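Local coordinates for protein congerin-2 (Conger myriaster, PDB 1IS3) that binds beta-galactosides such as lactose as a homodimeric galectin, though its physiological role is not yet known, at residues A[31-36]-A[42-47]; A[9-12]-A[16-19]; A[95-100]-A[116-121]; A[85-90]-A[129-134]. All blocks are in the same frame, centred on the assembly; numbering follows the deposited sequence.

Contact 1 (A[31-36]-A[42-47]); sequences SINVGE and AMHMDH. With GAL (beta-D-galactopyranose), chain B.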
loop_
_atom_site.group_PDB
_atom_site.type_symbol
_atom_site.label_atom_id
_atom_site.label_comp_id
_atom_site.label_asym_id
_atom_site.label_seq_id
_atom_site.Cartn_x
_atom_site.Cartn_y
_atom_site.Cartn_z
ATOM N N SER A 31 -8.322 7.687 -11.968
ATOM C CA SER A 31 -7.404 6.765 -12.627
ATOM C C SER A 31 -6.662 5.866 -11.653
ATOM O O SER A 31 -6.491 6.259 -10.497
ATOM C CB SER A 31 -6.373 7.535 -13.459
ATOM O OG SER A 31 -5.571 8.476 -12.760
ATOM N N ILE A 32 -6.204 4.719 -12.134
ATOM C CA ILE A 32 -5.303 3.855 -11.396
ATOM C C ILE A 32 -3.976 3.966 -12.194
ATOM O O ILE A 32 -3.947 3.862 -13.441
ATOM C CB ILE A 32 -5.840 2.393 -11.392
ATOM C CG1 ILE A 32 -7.185 2.336 -10.627
ATOM C CG2 ILE A 32 -4.765 1.451 -10.782
ATOM C CD1 ILE A 32 -8.027 1.036 -10.952
ATOM N N ASN A 33 -2.860 4.133 -11.489
ATOM C CA ASN A 33 -1.572 4.424 -12.125
ATOM C C ASN A 33 -0.480 3.515 -11.567
ATOM O O ASN A 33 -0.426 3.367 -10.338
ATOM C CB ASN A 33 -1.176 5.882 -11.858
ATOM C CG ASN A 33 -2.219 6.839 -12.382
ATOM O OD1 ASN A 33 -2.245 7.092 -13.577
ATOM N ND2 ASN A 33 -3.153 7.337 -11.584
ATOM N N VAL A 34 0.330 2.890 -12.402
ATOM C CA VAL A 34 1.404 2.005 -11.987
ATOM C C VAL A 34 2.651 2.604 -12.649
ATOM O O VAL A 34 2.670 2.832 -13.866
ATOM C CB VAL A 34 1.129 0.569 -12.507
ATOM C CG1 VAL A 34 2.299 -0.347 -12.207
ATOM C CG2 VAL A 34 -0.125 0.000 -11.828
ATOM N N GLY A 35 3.689 2.919 -11.890
ATOM C CA GLY A 35 4.911 3.455 -12.470
ATOM C C GLY A 35 5.981 3.690 -11.414
ATOM O O GLY A 35 6.169 2.869 -10.495
ATOM N N GLU A 36 6.665 4.808 -11.603
ATOM C CA GLU A 36 7.793 5.165 -10.759
ATOM C C GLU A 36 7.485 6.430 -9.995
ATOM O O GLU A 36 7.999 6.573 -8.888
ATOM C CB GLU A 36 9.080 5.444 -11.562
ATOM C CG GLU A 36 9.585 4.387 -12.551
ATOM C CD GLU A 36 10.676 4.755 -13.617
ATOM O OE1 GLU A 36 11.337 3.805 -14.086
ATOM O OE2 GLU A 36 10.879 5.935 -14.007
ATOM N N ALA A 42 3.918 3.917 -16.198
ATOM C CA ALA A 42 3.945 2.899 -17.240
ATOM C C ALA A 42 2.523 2.476 -17.694
ATOM O O ALA A 42 2.275 2.140 -18.865
ATOM C CB ALA A 42 4.689 1.654 -16.735
ATOM N N MET A 43 1.554 2.505 -16.775
ATOM C CA MET A 43 0.192 2.150 -17.135
ATOM C C MET A 43 -0.728 3.106 -16.370
ATOM O O MET A 43 -0.774 3.055 -15.131
ATOM C CB MET A 43 -0.063 0.699 -16.737
ATOM C CG MET A 43 -1.306 0.037 -17.362
ATOM S SD MET A 43 -2.856 0.733 -16.791
ATOM C CE MET A 43 -2.888 0.209 -15.095
ATOM N N HIS A 44 -1.335 4.046 -17.093
ATOM C CA HIS A 44 -2.356 4.948 -16.588
ATOM C C HIS A 44 -3.714 4.406 -17.075
ATOM O O HIS A 44 -3.857 4.267 -18.286
ATOM C CB HIS A 44 -2.098 6.355 -17.141
ATOM C CG HIS A 44 -3.230 7.391 -16.940
ATOM N ND1 HIS A 44 -3.572 8.039 -15.829
ATOM C CD2 HIS A 44 -4.048 7.916 -17.942
ATOM C CE1 HIS A 44 -4.519 8.922 -16.083
ATOM N NE2 HIS A 44 -4.797 8.838 -17.364
ATOM N N MET A 45 -4.711 4.106 -16.240
ATOM C CA MET A 45 -5.996 3.607 -16.681
ATOM C C MET A 45 -7.010 4.632 -16.158
ATOM O O MET A 45 -7.304 4.715 -14.944
ATOM C CB MET A 45 -6.179 2.265 -16.055
ATOM C CG MET A 45 -7.515 1.699 -16.399
ATOM S SD MET A 45 -7.709 0.132 -15.499
ATOM C CE MET A 45 -8.855 -0.518 -16.653
ATOM N N ASP A 46 -7.542 5.469 -17.040
ATOM C CA ASP A 46 -8.441 6.518 -16.647
ATOM C C ASP A 46 -9.877 6.085 -16.914
ATOM O O ASP A 46 -10.190 5.510 -17.964
ATOM C CB ASP A 46 -8.056 7.763 -17.430
ATOM C CG ASP A 46 -8.605 9.043 -16.846
ATOM O OD1 ASP A 46 -8.828 9.131 -15.648
ATOM O OD2 ASP A 46 -8.815 9.992 -17.594
ATOM N N HIS A 47 -10.753 6.333 -15.952
ATOM C CA HIS A 47 -12.139 5.900 -15.996
ATOM C C HIS A 47 -12.940 7.174 -16.167
ATOM O O HIS A 47 -13.043 7.958 -15.215
ATOM C CB HIS A 47 -12.567 5.196 -14.689
ATOM C CG HIS A 47 -11.671 4.044 -14.282
ATOM N ND1 HIS A 47 -10.391 4.142 -13.880
ATOM C CD2 HIS A 47 -12.051 2.735 -14.170
ATOM C CE1 HIS A 47 -9.978 2.945 -13.518
ATOM N NE2 HIS A 47 -10.986 2.123 -13.697
HETATM C C1 GAL B . -5.424 13.455 -21.336
HETATM C C2 GAL B . -5.633 13.792 -19.865
HETATM C C3 GAL B . -4.555 13.147 -19.006
HETATM C C4 GAL B . -4.483 11.644 -19.292
HETATM C C5 GAL B . -4.282 11.432 -20.786
HETATM C C6 GAL B . -4.238 9.976 -21.163
HETATM O O2 GAL B . -5.591 15.196 -19.695
HETATM O O3 GAL B . -4.847 13.368 -17.635
HETATM O O4 GAL B . -5.674 10.992 -18.865
HETATM O O5 GAL B . -5.362 12.034 -21.523
HETATM O O6 GAL B . -3.973 9.824 -22.546
#
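S31, I32, N33 and V34 pair with D46, M45, H44 and M43 as neighbouring antiparallel strands of a beta hairpin, in the sheet of the galectin sandwich that carries the sugar site. The strand axes lie 4.7 Å apart. I32 with M45 and V34 with M43 are hydrogen-bonded pairs. M45 N reaches I32 O at 2.9 Å, and V34 N reaches M43 O at 2.9 Å. Toward the corner, A42 and M43 both face V34, a classic beta bulge; the bond from A42 N to V34 O is weak.

The sugar-side face holds S31, N33, H44 and D46. H44 ND1 gives its N-H to N33 OD1 at 2.8 Å, with an angle of 161° at the hydrogen. The acceptor lies in the ring plane and the donor in the carbonyl plane, with amide and ring nearly coplanar. N33 ND2 in turn gives an N-H to S31 OG at 2.9 Å, which helps fix the rotation of the amide. CG of H44 stands anti to the backbone N (chi1 168°), which lays the ring alongside the amide. The other ring nitrogen, NE2, lies 2.8 Å from GAL O4 in a hydrogen bond of undecided direction. N33 thus probably helps to orient H44 from the second shell. D46 OD2 is salt-bridged to R29 and R48, both of which also bind the galactose.

On the opposite face, I32 CD1 packs at 3.7 Å on H47 CE1, and M43 and M45 turn toward the second sheet. This is the galactose-binding face of a galectin, with the axial O4 read by a histidine.

Contact 2 (A[9-12]-A[16-19]); sequences IPFK and YLTV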
loop_
_atom_site.group_PDB
_atom_site.type_symbol
_atom_site.label_atom_id
_atom_site.label_comp_id
_atom_site.label_asym_id
_atom_site.label_seq_id
_atom_site.Cartn_x
_atom_site.Cartn_y
_atom_site.Cartn_z
ATOM N N ILE A 9 6.993 -0.795 -2.329
ATOM C CA ILE A 9 6.779 -2.191 -2.133
ATOM C C ILE A 9 6.731 -2.657 -3.595
ATOM O O ILE A 9 5.700 -2.498 -4.275
ATOM C CB ILE A 9 5.446 -2.462 -1.385
ATOM C CG1 ILE A 9 5.442 -1.713 -0.034
ATOM C CG2 ILE A 9 5.292 -3.981 -1.215
ATOM C CD1 ILE A 9 4.111 -1.737 0.739
ATOM N N PRO A 10 7.834 -3.196 -4.120
ATOM C CA PRO A 10 7.975 -3.477 -5.541
ATOM C C PRO A 10 6.860 -4.356 -6.110
ATOM O O PRO A 10 6.613 -5.444 -5.587
ATOM C CB PRO A 10 9.355 -4.108 -5.658
ATOM C CG PRO A 10 10.115 -3.522 -4.468
ATOM C CD PRO A 10 9.055 -3.569 -3.384
ATOM N N PHE A 11 6.165 -3.905 -7.170
ATOM C CA PHE A 11 5.195 -4.720 -7.917
ATOM C C PHE A 11 6.021 -5.311 -9.070
ATOM O O PHE A 11 6.397 -4.647 -10.032
ATOM C CB PHE A 11 4.073 -3.825 -8.436
ATOM C CG PHE A 11 2.987 -4.501 -9.279
ATOM C CD1 PHE A 11 2.719 -5.878 -9.218
ATOM C CD2 PHE A 11 2.198 -3.700 -10.115
ATOM C CE1 PHE A 11 1.681 -6.424 -9.973
ATOM C CE2 PHE A 11 1.154 -4.248 -10.875
ATOM C CZ PHE A 11 0.905 -5.601 -10.795
ATOM N N LYS A 12 6.376 -6.574 -8.908
ATOM C CA LYS A 12 7.270 -7.300 -9.803
ATOM C C LYS A 12 6.514 -8.269 -10.690
ATOM O O LYS A 12 5.368 -8.651 -10.420
ATOM C CB LYS A 12 8.304 -8.075 -8.962
ATOM C CG LYS A 12 9.086 -7.051 -8.141
ATOM C CD LYS A 12 9.668 -7.745 -6.965
ATOM C CE LYS A 12 10.853 -8.523 -7.460
ATOM N NZ LYS A 12 10.814 -9.890 -6.937
ATOM N N TYR A 16 0.459 -10.160 -8.318
ATOM C CA TYR A 16 -0.881 -9.673 -8.652
ATOM C C TYR A 16 -1.196 -8.529 -7.712
ATOM O O TYR A 16 -0.889 -8.553 -6.520
ATOM C CB TYR A 16 -1.972 -10.721 -8.457
ATOM C CG TYR A 16 -1.892 -11.833 -9.495
ATOM C CD1 TYR A 16 -0.789 -12.703 -9.507
ATOM C CD2 TYR A 16 -2.893 -11.970 -10.472
ATOM C CE1 TYR A 16 -0.665 -13.692 -10.488
ATOM C CE2 TYR A 16 -2.780 -12.966 -11.469
ATOM C CZ TYR A 16 -1.661 -13.818 -11.473
ATOM O OH TYR A 16 -1.486 -14.788 -12.476
ATOM N N LEU A 17 -1.804 -7.500 -8.272
ATOM C CA LEU A 17 -2.274 -6.326 -7.547
ATOM C C LEU A 17 -3.797 -6.323 -7.628
ATOM O O LEU A 17 -4.345 -6.277 -8.760
ATOM C CB LEU A 17 -1.769 -5.049 -8.199
ATOM C CG LEU A 17 -2.372 -3.715 -7.725
ATOM C CD1 LEU A 17 -2.005 -3.499 -6.249
ATOM C CD2 LEU A 17 -1.906 -2.563 -8.630
ATOM N N THR A 18 -4.504 -6.363 -6.497
ATOM C CA THR A 18 -5.954 -6.196 -6.510
ATOM C C THR A 18 -6.289 -4.990 -5.649
ATOM O O THR A 18 -5.825 -4.894 -4.507
ATOM C CB THR A 18 -6.660 -7.407 -5.940
ATOM O OG1 THR A 18 -6.277 -8.488 -6.794
ATOM C CG2 THR A 18 -8.180 -7.272 -5.903
ATOM N N VAL A 19 -7.019 -4.037 -6.222
ATOM C CA VAL A 19 -7.457 -2.860 -5.483
ATOM C C VAL A 19 -8.975 -2.808 -5.525
ATOM O O VAL A 19 -9.592 -3.260 -6.498
ATOM C CB VAL A 19 -6.921 -1.513 -6.061
ATOM C CG1 VAL A 19 -5.422 -1.402 -5.773
ATOM C CG2 VAL A 19 -7.147 -1.421 -7.570
#
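F11 and L17 meet inside the galectin beta sandwich, close to the edge where the chain crosses from one sheet to the other. Segment 9-12 carries the short strand 10-12, which pairs with 117-125 in the sugar-binding sheet. Segment 16-19 lies on strand 17-23 of the second sheet. The two are joined by three residues, 13-15, but they are not strand partners: the CA atoms of F11 and L17 are 7.6 Å apart.

The contact is a CH-pi interaction. L17 CB sits over one face of the F11 ring, 4.1 Å from the centroid and shifted toward the rim. Its nearest ring atom is F11 CZ, at 3.8 Å. L17 CD2 touches the same outer end of the ring, 4.2 Å from F11 CE2. The two side chains cross at about a right angle. F11 has CG opposite its backbone N (chi1 178°), which sends the ring straight out from its strand to the far sheet. The backbone at Y16 adds a looser touch, with Y16 C 4.2 Å from F11 CE1.

F92 meets F11 edge-to-face, and I90, I121 and L134 pack on it, while L17 also rests on I121 and V132. I9 and P10 pack against L129 of the second subunit.

Both side chains are buried, and the contact between them is apolar. Dispersion and shape therefore hold strands 10-12 and 17-23, which lie in different sheets, against each other, while the backbones of F11 and L17 make hydrogen bonds to F118 and I90.

Contact 3 (A[95-100]-A[116-121]); sequences HTFYIQ and AAFNLI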
loop_
_atom_site.group_PDB
_atom_site.type_symbol
_atom_site.label_atom_id
_atom_site.label_comp_id
_atom_site.label_asym_id
_atom_site.label_seq_id
_atom_site.Cartn_x
_atom_site.Cartn_y
_atom_site.Cartn_z
ATOM N N HIS A 95 5.942 -7.823 -21.707
ATOM C CA HIS A 95 5.290 -7.305 -22.899
ATOM C C HIS A 95 3.907 -6.710 -22.736
ATOM O O HIS A 95 3.522 -5.850 -23.537
ATOM C CB HIS A 95 5.170 -8.395 -23.951
ATOM C CG HIS A 95 6.548 -8.765 -24.446
ATOM N ND1 HIS A 95 7.239 -9.879 -24.218
ATOM C CD2 HIS A 95 7.342 -7.896 -25.163
ATOM C CE1 HIS A 95 8.434 -9.701 -24.761
ATOM N NE2 HIS A 95 8.477 -8.509 -25.324
ATOM N N THR A 96 3.176 -7.122 -21.689
ATOM C CA THR A 96 1.758 -6.826 -21.598
ATOM C C THR A 96 1.294 -6.608 -20.165
ATOM O O THR A 96 1.678 -7.440 -19.324
ATOM C CB THR A 96 0.917 -8.019 -22.174
ATOM O OG1 THR A 96 1.455 -8.317 -23.456
ATOM C CG2 THR A 96 -0.577 -7.733 -22.229
ATOM N N PHE A 97 0.470 -5.586 -19.908
ATOM C CA PHE A 97 -0.311 -5.474 -18.673
ATOM C C PHE A 97 -1.659 -6.154 -18.903
ATOM O O PHE A 97 -2.335 -5.906 -19.899
ATOM C CB PHE A 97 -0.637 -4.042 -18.245
ATOM C CG PHE A 97 0.604 -3.308 -17.722
ATOM C CD1 PHE A 97 0.874 -3.325 -16.355
ATOM C CD2 PHE A 97 1.426 -2.606 -18.602
ATOM C CE1 PHE A 97 1.971 -2.636 -15.860
ATOM C CE2 PHE A 97 2.528 -1.914 -18.106
ATOM C CZ PHE A 97 2.795 -1.934 -16.736
ATOM N N TYR A 98 -2.027 -7.022 -17.971
ATOM C CA TYR A 98 -3.290 -7.758 -18.015
ATOM C C TYR A 98 -4.177 -7.209 -16.897
ATOM O O TYR A 98 -3.826 -7.353 -15.704
ATOM C CB TYR A 98 -3.021 -9.244 -17.791
ATOM C CG TYR A 98 -2.272 -9.876 -18.945
ATOM C CD1 TYR A 98 -0.908 -10.142 -18.817
ATOM C CD2 TYR A 98 -2.970 -10.221 -20.105
ATOM C CE1 TYR A 98 -0.211 -10.778 -19.855
ATOM C CE2 TYR A 98 -2.282 -10.860 -21.145
ATOM C CZ TYR A 98 -0.917 -11.134 -21.002
ATOM O OH TYR A 98 -0.224 -11.792 -21.992
ATOM N N ILE A 99 -5.290 -6.592 -17.284
ATOM C CA ILE A 99 -6.188 -5.946 -16.343
ATOM C C ILE A 99 -7.514 -6.698 -16.358
ATOM O O ILE A 99 -8.037 -6.989 -17.445
ATOM C CB ILE A 99 -6.387 -4.458 -16.765
ATOM C CG1 ILE A 99 -5.079 -3.683 -16.809
ATOM C CG2 ILE A 99 -7.268 -3.778 -15.734
ATOM C CD1 ILE A 99 -5.057 -2.707 -17.991
ATOM N N GLN A 100 -8.080 -6.992 -15.188
ATOM C CA GLN A 100 -9.383 -7.634 -15.119
ATOM C C GLN A 100 -10.299 -6.719 -14.341
ATOM O O GLN A 100 -9.947 -6.202 -13.276
ATOM C CB GLN A 100 -9.279 -8.976 -14.444
ATOM C CG GLN A 100 -10.657 -9.662 -14.504
ATOM C CD GLN A 100 -10.584 -11.184 -14.646
ATOM O OE1 GLN A 100 -11.476 -11.823 -15.223
ATOM N NE2 GLN A 100 -9.526 -11.862 -14.171
ATOM N N ALA A 116 10.302 -4.531 -15.440
ATOM C CA ALA A 116 10.006 -5.748 -14.716
ATOM C C ALA A 116 9.544 -5.542 -13.267
ATOM O O ALA A 116 9.162 -6.491 -12.581
ATOM C CB ALA A 116 11.245 -6.654 -14.706
ATOM N N ALA A 117 9.572 -4.300 -12.793
ATOM C CA ALA A 117 9.150 -3.970 -11.424
ATOM C C ALA A 117 8.715 -2.503 -11.405
ATOM O O ALA A 117 9.271 -1.693 -12.193
ATOM C CB ALA A 117 10.311 -4.136 -10.450
ATOM N N PHE A 118 7.768 -2.135 -10.521
ATOM C CA PHE A 118 7.286 -0.754 -10.406
ATOM C C PHE A 118 7.245 -0.423 -8.930
ATOM O O PHE A 118 6.787 -1.268 -8.145
ATOM C CB PHE A 118 5.860 -0.591 -10.966
ATOM C CG PHE A 118 5.816 -0.943 -12.435
ATOM C CD1 PHE A 118 6.359 -0.052 -13.384
ATOM C CD2 PHE A 118 5.304 -2.178 -12.834
ATOM C CE1 PHE A 118 6.392 -0.431 -14.731
ATOM C CE2 PHE A 118 5.342 -2.540 -14.189
ATOM C CZ PHE A 118 5.885 -1.672 -15.121
ATOM N N ASN A 119 7.689 0.781 -8.572
ATOM C CA ASN A 119 7.673 1.156 -7.175
ATOM C C ASN A 119 6.571 2.088 -6.711
ATOM O O ASN A 119 6.578 2.515 -5.534
ATOM C CB ASN A 119 9.034 1.747 -6.800
ATOM C CG ASN A 119 10.000 0.628 -6.385
ATOM O OD1 ASN A 119 9.845 -0.569 -6.639
ATOM N ND2 ASN A 119 11.108 0.957 -5.747
ATOM N N LEU A 120 5.595 2.402 -7.558
ATOM C CA LEU A 120 4.512 3.283 -7.144
ATOM C C LEU A 120 3.186 2.854 -7.788
ATOM O O LEU A 120 3.125 2.635 -9.007
ATOM C CB LEU A 120 4.820 4.738 -7.547
ATOM C CG LEU A 120 3.731 5.777 -7.219
ATOM C CD1 LEU A 120 3.592 5.878 -5.709
ATOM C CD2 LEU A 120 4.077 7.137 -7.769
ATOM N N ILE A 121 2.151 2.690 -6.984
ATOM C CA ILE A 121 0.820 2.398 -7.458
ATOM C C ILE A 121 -0.023 3.498 -6.833
ATOM O O ILE A 121 0.104 3.692 -5.616
ATOM C CB ILE A 121 0.393 1.012 -6.959
ATOM C CG1 ILE A 121 1.234 -0.068 -7.595
ATOM C CG2 ILE A 121 -1.068 0.805 -7.279
ATOM C CD1 ILE A 121 1.674 -1.063 -6.511
#
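F97 CZ and F118 CZ lie 3.5 Å apart, and this is the closest approach between segments 95-100 and 116-121. The flank of each ring adds to it, with F97 CE1 3.8 Å from F118 CE2. The two side chains come from opposite directions and meet through their outer carbons. F118 CZ sits at the edge of the F97 ring, near its plane. The ring planes are inclined by 34° and the centroids are 5.5 Å apart. The two rings therefore meet obliquely.

Torsions place both rings in the space between the sheets. In F97 and in F118 alike, CG lies beside the backbone N and opposite the carbonyl carbon, with chi1 at -72° in the first and -61° in the second. F118 already leaves its backbone in the direction of the other strand. F97 leaves its strand at an angle, and only the far end of its ring reaches across.

Further apolar groups pack on the two rings. F92 meets F118 edge-to-face and also touches F97 with inclined planes, so three phenylalanines gather here. A42 packs against both F97 and F118, and M43 packs on F97. Next to F118 the chain turns a corner at N119, where N119 and L120 both face G35 in a classic beta bulge.

Strand 96-100 lies in the five-stranded sheet between 106-110 and 85-92. F118 belongs to strand 117-125, which pairs with 10-12 and 29-34 in the other sheet. The two rings thus meet across the sandwich, between its two sheets.

Contact 4 (A[85-90]-A[129-134]); sequences HFQTTI and LTFVRL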
loop_
_atom_site.group_PDB
_atom_site.type_symbol
_atom_site.label_atom_id
_atom_site.label_comp_id
_atom_site.label_asym_id
_atom_site.label_seq_id
_atom_site.Cartn_x
_atom_site.Cartn_y
_atom_site.Cartn_z
ATOM N N HIS A 85 -19.067 0.516 -5.650
ATOM C CA HIS A 85 -17.779 -0.138 -5.498
ATOM C C HIS A 85 -17.255 -0.699 -6.814
ATOM O O HIS A 85 -18.026 -0.972 -7.754
ATOM C CB HIS A 85 -17.852 -1.317 -4.532
ATOM C CG HIS A 85 -18.133 -0.818 -3.137
ATOM N ND1 HIS A 85 -17.321 -0.720 -2.086
ATOM C CD2 HIS A 85 -19.363 -0.332 -2.749
ATOM C CE1 HIS A 85 -18.006 -0.189 -1.085
ATOM N NE2 HIS A 85 -19.242 0.046 -1.497
ATOM N N PHE A 86 -15.952 -0.871 -6.907
ATOM C CA PHE A 86 -15.340 -1.543 -8.051
ATOM C C PHE A 86 -14.174 -2.371 -7.494
ATOM O O PHE A 86 -13.698 -2.112 -6.367
ATOM C CB PHE A 86 -14.820 -0.514 -9.055
ATOM C CG PHE A 86 -13.697 0.382 -8.555
ATOM C CD1 PHE A 86 -13.991 1.596 -7.946
ATOM C CD2 PHE A 86 -12.352 -0.010 -8.682
ATOM C CE1 PHE A 86 -12.955 2.409 -7.465
ATOM C CE2 PHE A 86 -11.333 0.812 -8.189
ATOM C CZ PHE A 86 -11.637 2.021 -7.579
ATOM N N GLN A 87 -13.671 -3.313 -8.288
ATOM C CA GLN A 87 -12.544 -4.167 -7.912
ATOM C C GLN A 87 -11.749 -4.433 -9.188
ATOM O O GLN A 87 -12.363 -4.807 -10.193
ATOM C CB GLN A 87 -13.085 -5.466 -7.337
ATOM C CG GLN A 87 -11.972 -6.352 -6.852
ATOM C CD GLN A 87 -12.490 -7.454 -5.938
ATOM O OE1 GLN A 87 -12.121 -8.616 -6.070
ATOM N NE2 GLN A 87 -13.341 -7.152 -4.962
ATOM N N THR A 88 -10.434 -4.233 -9.188
ATOM C CA THR A 88 -9.608 -4.420 -10.365
ATOM C C THR A 88 -8.369 -5.193 -9.961
ATOM O O THR A 88 -7.774 -4.931 -8.899
ATOM C CB THR A 88 -9.184 -3.064 -10.962
ATOM O OG1 THR A 88 -10.409 -2.349 -11.162
ATOM C CG2 THR A 88 -8.406 -3.181 -12.259
ATOM N N THR A 89 -7.999 -6.118 -10.841
ATOM C CA THR A 89 -6.795 -6.905 -10.658
ATOM C C THR A 89 -5.876 -6.708 -11.864
ATOM O O THR A 89 -6.322 -6.715 -13.022
ATOM C CB THR A 89 -7.121 -8.431 -10.504
ATOM O OG1 THR A 89 -7.883 -8.532 -9.298
ATOM C CG2 THR A 89 -5.888 -9.351 -10.388
ATOM N N ILE A 90 -4.600 -6.509 -11.573
ATOM C CA ILE A 90 -3.593 -6.254 -12.584
ATOM C C ILE A 90 -2.417 -7.206 -12.385
ATOM O O ILE A 90 -1.990 -7.462 -11.245
ATOM C CB ILE A 90 -3.122 -4.767 -12.480
ATOM C CG1 ILE A 90 -4.306 -3.824 -12.641
ATOM C CG2 ILE A 90 -2.022 -4.488 -13.526
ATOM C CD1 ILE A 90 -3.991 -2.357 -12.321
ATOM N N LEU A 129 -9.906 4.431 -2.435
ATOM C CA LEU A 129 -9.622 3.007 -2.308
ATOM C C LEU A 129 -10.011 2.533 -0.911
ATOM O O LEU A 129 -9.953 3.293 0.056
ATOM C CB LEU A 129 -8.118 2.688 -2.541
ATOM C CG LEU A 129 -7.514 2.849 -3.953
ATOM C CD1 LEU A 129 -6.025 2.483 -3.996
ATOM C CD2 LEU A 129 -8.343 1.963 -4.907
ATOM N N THR A 130 -10.468 1.289 -0.834
ATOM C CA THR A 130 -10.879 0.700 0.423
ATOM C C THR A 130 -10.038 -0.536 0.799
ATOM O O THR A 130 -10.022 -0.904 1.976
ATOM C CB THR A 130 -12.391 0.337 0.362
ATOM O OG1 THR A 130 -12.550 -0.604 -0.685
ATOM C CG2 THR A 130 -13.284 1.574 0.160
ATOM N N PHE A 131 -9.366 -1.213 -0.133
ATOM C CA PHE A 131 -8.516 -2.323 0.245
ATOM C C PHE A 131 -7.487 -2.500 -0.864
ATOM O O PHE A 131 -7.668 -2.019 -1.993
ATOM C CB PHE A 131 -9.335 -3.625 0.440
ATOM C CG PHE A 131 -9.831 -4.361 -0.806
ATOM C CD1 PHE A 131 -11.111 -4.115 -1.310
ATOM C CD2 PHE A 131 -8.994 -5.290 -1.437
ATOM C CE1 PHE A 131 -11.557 -4.810 -2.458
ATOM C CE2 PHE A 131 -9.430 -5.970 -2.572
ATOM C CZ PHE A 131 -10.713 -5.727 -3.077
ATOM N N VAL A 132 -6.411 -3.222 -0.562
ATOM C CA VAL A 132 -5.362 -3.517 -1.514
ATOM C C VAL A 132 -4.705 -4.854 -1.151
ATOM O O VAL A 132 -4.485 -5.140 0.046
ATOM C CB VAL A 132 -4.297 -2.349 -1.520
ATOM C CG1 VAL A 132 -3.588 -2.175 -0.140
ATOM C CG2 VAL A 132 -3.257 -2.660 -2.603
ATOM N N ARG A 133 -4.392 -5.665 -2.179
ATOM C CA ARG A 133 -3.601 -6.863 -2.003
ATOM C C ARG A 133 -2.512 -6.785 -3.070
ATOM O O ARG A 133 -2.824 -6.591 -4.261
ATOM C CB ARG A 133 -4.378 -8.123 -2.238
ATOM C CG ARG A 133 -5.480 -8.337 -1.220
ATOM C CD ARG A 133 -5.907 -9.801 -1.154
ATOM N NE ARG A 133 -6.536 -10.309 -2.357
ATOM C CZ ARG A 133 -7.816 -10.064 -2.659
ATOM N NH1 ARG A 133 -8.606 -9.328 -1.889
ATOM N NH2 ARG A 133 -8.349 -10.626 -3.744
ATOM N N LEU A 134 -1.243 -6.871 -2.691
ATOM C CA LEU A 134 -0.127 -6.870 -3.631
ATOM C C LEU A 134 0.768 -8.014 -3.172
ATOM O O LEU A 134 1.425 -7.908 -2.118
ATOM C CB LEU A 134 0.641 -5.546 -3.566
ATOM C CG LEU A 134 1.948 -5.475 -4.388
ATOM C CD1 LEU A 134 1.588 -5.740 -5.853
ATOM C CD2 LEU A 134 2.646 -4.129 -4.190
HETATM O O HOH W 1 -14.712 -1.654 -2.191
#
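F131 CG is wedged between its backbone N and carbonyl carbon (chi1 75°), while Q87 stretches out with CG on the far side from its own N (chi1 -177°). These torsions bring the two side chains together over strand 17-23, which runs between strands 85-92 and 127-134. The segments are therefore next-but-one neighbours in the five-stranded sheet. The nearest CA atoms, such as those of Q87 and F131, are 9.3 Å apart, and the contact is made by side chains.

Q87 NE2 comes to the edge of the F131 ring, 3.5 Å from F131 CZ. Q87 CD lies in the ring plane, 3.8 Å from the same carbon. The amide plane stands almost at a right angle to the ring, at 88°. The amide thus meets the rim, not the pi face. T18 of the middle strand packs on both F131 and Q87.

On the inner face of the sheet, F86 CZ touches L129 CD2 at 4.2 Å. F30 stacks on F86, and L123 packs on both F86 and L129. A water joins the strands close by, at the start of both segments: it lies 2.8 Å from H85 ND1, in the plane of that ring, and 2.8 Å from T130 OG1.

V132, R133 and L134 pair antiparallel with a strand of the second subunit, so the sheet continues across the dimer. Within the chain, the chemistry is mixed: an apolar touch on the buried side, and on the outer side an amide at a ring rim and a water bridge.

Along the chain contact 2 closes first, then contact 1, while contact 3 is nested in the loop closed by contact 4. All four lie in one galectin domain. Contact 1 lies within the sugar-binding sheet and contact 4 within the five-stranded sheet; their centres are 13 Å apart. Contacts 2 and 3 each span the two sheets, with centres 8 Å apart. Strand 117-125 lies beside 10-12 and 29-34, so it ties contact 3 to contacts 2 and 1. Strand 17-23 ties contact 2 to contact 4. Contact 1 supplies part of the galactose site, whereas contacts 2 and 4 touch the second subunit, so in this set the sugar site and the subunit interface are reached by different contacts.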